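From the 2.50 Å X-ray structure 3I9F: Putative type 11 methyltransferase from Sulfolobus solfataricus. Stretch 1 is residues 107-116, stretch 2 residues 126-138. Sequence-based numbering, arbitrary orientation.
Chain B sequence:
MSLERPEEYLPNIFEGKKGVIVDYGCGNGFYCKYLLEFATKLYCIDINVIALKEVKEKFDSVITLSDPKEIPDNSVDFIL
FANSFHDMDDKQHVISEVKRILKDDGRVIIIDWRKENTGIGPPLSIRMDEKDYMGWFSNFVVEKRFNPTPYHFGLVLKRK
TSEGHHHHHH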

# COMPACT_ATOMS: atom_id res chain seq x y z
N ARG B 107 3.42 -19.83 1.44
CA ARG B 107 3.24 -20.49 2.73
C ARG B 107 2.51 -19.56 3.73
O ARG B 107 2.76 -18.36 3.77
CB ARG B 107 4.63 -20.85 3.32
CG ARG B 107 5.12 -22.31 3.18
CD ARG B 107 4.81 -22.92 1.88
NE ARG B 107 5.47 -24.20 1.67
CZ ARG B 107 5.36 -24.91 0.55
NH1 ARG B 107 6.02 -26.06 0.44
NH2 ARG B 107 4.61 -24.49 -0.46
N VAL B 108 1.61 -20.14 4.53
CA VAL B 108 1.01 -19.43 5.64
C VAL B 108 1.61 -19.91 6.95
O VAL B 108 1.68 -21.10 7.19
CB VAL B 108 -0.52 -19.65 5.65
CG1 VAL B 108 -1.16 -19.02 6.94
CG2 VAL B 108 -1.14 -19.08 4.35
N ILE B 109 2.05 -18.99 7.79
CA ILE B 109 2.58 -19.33 9.10
C ILE B 109 1.59 -18.93 10.17
O ILE B 109 1.30 -17.76 10.31
CB ILE B 109 3.90 -18.59 9.41
CG1 ILE B 109 4.93 -18.79 8.28
CG2 ILE B 109 4.47 -19.10 10.70
CD1 ILE B 109 5.89 -17.61 8.08
N ILE B 110 1.10 -19.90 10.95
CA ILE B 110 0.27 -19.65 12.11
C ILE B 110 1.05 -19.82 13.40
O ILE B 110 1.64 -20.86 13.63
CB ILE B 110 -0.94 -20.63 12.21
CG1 ILE B 110 -1.79 -20.61 10.93
CG2 ILE B 110 -1.79 -20.35 13.46
CD1 ILE B 110 -2.03 -19.26 10.35
N ILE B 111 1.03 -18.79 14.25
CA ILE B 111 1.38 -18.91 15.65
C ILE B 111 0.18 -18.47 16.47
O ILE B 111 -0.40 -17.44 16.19
CB ILE B 111 2.58 -18.03 16.01
CG1 ILE B 111 3.81 -18.47 15.18
CG2 ILE B 111 2.89 -18.14 17.49
CD1 ILE B 111 4.95 -17.46 15.18
N ASP B 112 -0.21 -19.27 17.45
CA ASP B 112 -1.27 -18.90 18.35
C ASP B 112 -1.13 -19.69 19.63
O ASP B 112 -0.40 -20.68 19.68
CB ASP B 112 -2.66 -19.18 17.74
CG ASP B 112 -3.72 -18.17 18.19
OD1 ASP B 112 -3.44 -17.37 19.12
OD2 ASP B 112 -4.84 -18.13 17.60
N TRP B 113 -1.88 -19.23 20.63
CA TRP B 113 -1.93 -19.79 21.96
C TRP B 113 -2.57 -21.16 22.02
O TRP B 113 -3.51 -21.41 21.31
CB TRP B 113 -2.74 -18.86 22.84
CG TRP B 113 -2.08 -17.55 23.11
CD1 TRP B 113 -2.20 -16.41 22.39
CD2 TRP B 113 -1.18 -17.25 24.19
NE1 TRP B 113 -1.45 -15.40 22.95
CE2 TRP B 113 -0.81 -15.89 24.06
CE3 TRP B 113 -0.69 -17.98 25.26
CZ2 TRP B 113 0.03 -15.24 24.97
CZ3 TRP B 113 0.17 -17.34 26.17
CH2 TRP B 113 0.52 -16.00 26.01
N ARG B 114 -2.07 -22.06 22.86
CA ARG B 114 -2.70 -23.38 22.93
C ARG B 114 -4.08 -23.20 23.56
O ARG B 114 -4.29 -22.31 24.37
CB ARG B 114 -1.88 -24.39 23.72
CG ARG B 114 -0.46 -24.54 23.25
CD ARG B 114 0.24 -25.69 23.96
NE ARG B 114 1.70 -25.52 24.06
CZ ARG B 114 2.61 -25.92 23.15
NH1 ARG B 114 2.25 -26.53 22.00
NH2 ARG B 114 3.92 -25.72 23.40
N LYS B 115 -4.99 -24.09 23.19
CA LYS B 115 -6.36 -24.06 23.61
C LYS B 115 -6.52 -24.86 24.91
O LYS B 115 -7.19 -25.88 24.97
CB LYS B 115 -7.22 -24.64 22.49
CG LYS B 115 -8.73 -24.41 22.61
CD LYS B 115 -9.46 -25.17 21.51
CE LYS B 115 -10.84 -24.64 21.20
NZ LYS B 115 -11.56 -25.55 20.23
N GLU B 116 -5.84 -24.38 25.95
CA GLU B 116 -5.93 -24.91 27.31
C GLU B 116 -5.71 -23.73 28.22
O GLU B 116 -5.36 -22.66 27.74
CB GLU B 116 -4.89 -26.01 27.59
CG GLU B 116 -3.49 -25.79 27.00
CD GLU B 116 -2.49 -26.94 27.34
OE1 GLU B 116 -1.87 -27.52 26.39
OE2 GLU B 116 -2.34 -27.26 28.57
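Stretch 2 (126-138) IRMDEKDYMGWFS

Stretch 2 lies against one side of the strand formed by residues 107-113 and runs antiparallel to it, so that its beginning meets the end of stretch 1 and its end meets the strand's earlier part. The register follows from the nearest CA pairs: the CA atoms of Lys-115 and Arg-127 are 5.5 Å apart, those of Ile-110 and Tyr-133 8.5 Å, and those of Val-108 and Phe-137 9.3 Å. The two backbones therefore diverge, the extended segment 127-129 passing close to the loop after the strand while the helix, residues 130-136, stands off far enough for side chains to fill the space between. Together the stretches bury 633 Å², both sides summed.

The alternation of the strand decides what the helix meets. Val-108, Ile-110 and Asp-112 have their CA-to-CB bonds directed toward stretch 2, whereas that of Ile-111 points away. From the helix come Tyr-133 and, one turn later and just past the helical end, Phe-137; both point toward the strand. The ring of Phe-137 reaches into the hollow between Val-108 and Ile-110, its CE1 lying 3.9 Å from Val-108 CG1 and its CZ 4.2 Å from Ile-110 CD1. Ile-110 in turn is the bump that meets Tyr-133: its CG2 sits over the face of the phenol ring, 3.5 Å from the ring centroid and only 15° off the normal, in a CH-pi contact. Ile-110 thus lies against both aromatic rings from the strand side, bridging the two, and its CD1 lies near both.

Beyond Ile-110 the packing turns polar. The Tyr-133 side chain reaches obliquely across the strand, and its OH donates a very short hydrogen bond, 2.5 Å, to Asp-112 OD2, which lies at the ring edge near its plane. A water donates to the same Tyr-133 OH at 2.6 Å and to Ile-111 O at 3.2 Å, tying the hydroxyl to the strand backbone as well. The other carboxylate oxygen, Asp-112 OD1, accepts from Trp-113 N at 2.9 Å.

At the near end, Arg-127 is the largest contributor to the contact, with 122 Å² covered. Its extended side chain reaches across to the end of the strand and the loop after it, where NH1 donates to Arg-114 O at 2.9 Å in an almost linear bond. Trp-113 CB rests over one face of the guanidinium, 3.7 Å from Arg-127 NH1, while the indole itself leads away from stretch 2.

Lys-115 answers from stretch 1. Its side chain, t at every chi, starts sideways but stretches across the 127-129 segment to the start of the helix; its CE passes 3.5 Å from Arg-127 O, and its NZ forms a salt bridge with Asp-132 OD2 at 2.7 Å. A longer one, 4.0 Å, joins Lys-115 NZ to Asp-129 OD2. Asp-129 also caps the helix, its OD1 accepting from Asp-132 N at 2.8 Å, so the lysine closes over the helix's N-terminal end.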

# COMPACT_ATOMS: atom_id res chain seq x y z
N ILE B 126 -11.79 -17.57 23.38
CA ILE B 126 -11.49 -17.00 22.09
C ILE B 126 -10.40 -17.79 21.36
O ILE B 126 -10.06 -17.46 20.26
CB ILE B 126 -11.15 -15.47 22.25
CG1 ILE B 126 -11.60 -14.67 21.01
CG2 ILE B 126 -9.69 -15.25 22.58
CD1 ILE B 126 -13.15 -14.71 20.74
N ARG B 127 -9.86 -18.85 21.97
CA ARG B 127 -8.68 -19.54 21.42
C ARG B 127 -9.02 -20.64 20.47
O ARG B 127 -10.04 -21.30 20.63
CB ARG B 127 -7.86 -20.20 22.54
CG ARG B 127 -7.20 -19.23 23.45
CD ARG B 127 -6.23 -19.87 24.39
NE ARG B 127 -5.82 -18.94 25.42
CZ ARG B 127 -4.77 -19.07 26.24
NH1 ARG B 127 -3.97 -20.09 26.15
NH2 ARG B 127 -4.52 -18.12 27.11
N MET B 128 -8.10 -20.88 19.55
CA MET B 128 -8.23 -21.87 18.51
C MET B 128 -7.00 -22.79 18.46
O MET B 128 -5.86 -22.30 18.46
CB MET B 128 -8.36 -21.18 17.14
CG MET B 128 -9.65 -20.34 16.89
SD MET B 128 -9.61 -19.33 15.39
CE MET B 128 -8.90 -20.54 14.30
N ASP B 129 -7.22 -24.10 18.34
CA ASP B 129 -6.13 -25.05 18.13
C ASP B 129 -5.94 -25.34 16.66
O ASP B 129 -6.67 -24.80 15.81
CB ASP B 129 -6.40 -26.35 18.88
CG ASP B 129 -7.73 -26.96 18.52
OD1 ASP B 129 -8.19 -26.73 17.37
OD2 ASP B 129 -8.32 -27.66 19.37
N GLU B 130 -4.95 -26.17 16.34
CA GLU B 130 -4.74 -26.65 14.98
C GLU B 130 -6.03 -27.02 14.30
O GLU B 130 -6.31 -26.60 13.18
CB GLU B 130 -3.87 -27.90 14.97
CG GLU B 130 -3.48 -28.31 13.55
CD GLU B 130 -2.45 -29.45 13.46
OE1 GLU B 130 -1.49 -29.46 14.27
OE2 GLU B 130 -2.63 -30.31 12.57
N LYS B 131 -6.81 -27.86 14.95
CA LYS B 131 -7.99 -28.38 14.27
C LYS B 131 -8.91 -27.20 13.88
O LYS B 131 -9.45 -27.18 12.79
CB LYS B 131 -8.68 -29.42 15.13
CG LYS B 131 -9.86 -30.07 14.43
CD LYS B 131 -10.59 -31.08 15.33
CE LYS B 131 -11.68 -31.84 14.54
NZ LYS B 131 -11.31 -32.19 13.11
N ASP B 132 -9.06 -26.22 14.77
CA ASP B 132 -9.87 -25.02 14.47
C ASP B 132 -9.30 -24.24 13.30
O ASP B 132 -10.03 -23.78 12.44
CB ASP B 132 -10.00 -24.12 15.71
CG ASP B 132 -10.76 -24.80 16.86
OD1 ASP B 132 -11.83 -25.42 16.58
OD2 ASP B 132 -10.30 -24.71 18.03
N TYR B 133 -7.98 -24.12 13.26
CA TYR B 133 -7.34 -23.39 12.21
C TYR B 133 -7.63 -24.08 10.90
O TYR B 133 -8.00 -23.41 9.93
CB TYR B 133 -5.84 -23.19 12.47
CG TYR B 133 -5.54 -21.87 13.18
CD1 TYR B 133 -5.38 -21.81 14.54
CD2 TYR B 133 -5.42 -20.69 12.47
CE1 TYR B 133 -5.11 -20.63 15.17
CE2 TYR B 133 -5.14 -19.51 13.10
CZ TYR B 133 -5.01 -19.49 14.46
OH TYR B 133 -4.77 -18.29 15.11
N MET B 134 -7.56 -25.39 10.84
CA MET B 134 -7.71 -26.07 9.55
C MET B 134 -9.17 -26.12 9.02
O MET B 134 -9.38 -26.33 7.84
CB MET B 134 -7.03 -27.45 9.57
CG MET B 134 -5.53 -27.38 10.05
SD MET B 134 -4.50 -26.06 9.33
CE MET B 134 -4.58 -26.66 7.65
N GLY B 135 -10.15 -25.88 9.88
CA GLY B 135 -11.50 -25.60 9.45
C GLY B 135 -11.56 -24.33 8.61
O GLY B 135 -12.24 -24.31 7.61
N TRP B 136 -10.84 -23.29 8.99
CA TRP B 136 -10.79 -22.04 8.21
C TRP B 136 -9.85 -22.11 6.99
O TRP B 136 -10.15 -21.61 5.88
CB TRP B 136 -10.33 -20.88 9.09
CG TRP B 136 -11.28 -20.60 10.13
CD1 TRP B 136 -11.21 -20.99 11.44
CD2 TRP B 136 -12.49 -19.90 9.99
NE1 TRP B 136 -12.31 -20.57 12.11
CE2 TRP B 136 -13.12 -19.90 11.25
CE3 TRP B 136 -13.13 -19.29 8.91
CZ2 TRP B 136 -14.35 -19.27 11.47
CZ3 TRP B 136 -14.35 -18.67 9.14
CH2 TRP B 136 -14.96 -18.68 10.41
N PHE B 137 -8.68 -22.67 7.23
CA PHE B 137 -7.68 -22.79 6.21
C PHE B 137 -7.83 -24.14 5.56
O PHE B 137 -6.87 -24.89 5.45
CB PHE B 137 -6.31 -22.62 6.84
CG PHE B 137 -6.01 -21.21 7.28
CD1 PHE B 137 -5.31 -20.35 6.46
CD2 PHE B 137 -6.43 -20.74 8.52
CE1 PHE B 137 -5.04 -19.07 6.84
CE2 PHE B 137 -6.15 -19.48 8.91
CZ PHE B 137 -5.46 -18.63 8.07
N SER B 138 -9.04 -24.42 5.07
CA SER B 138 -9.42 -25.75 4.56
C SER B 138 -8.92 -26.11 3.15
O SER B 138 -9.09 -27.26 2.74
CB SER B 138 -10.93 -25.83 4.53
OG SER B 138 -11.41 -24.80 3.66
O HOH W 1 -3.02 -16.44 14.55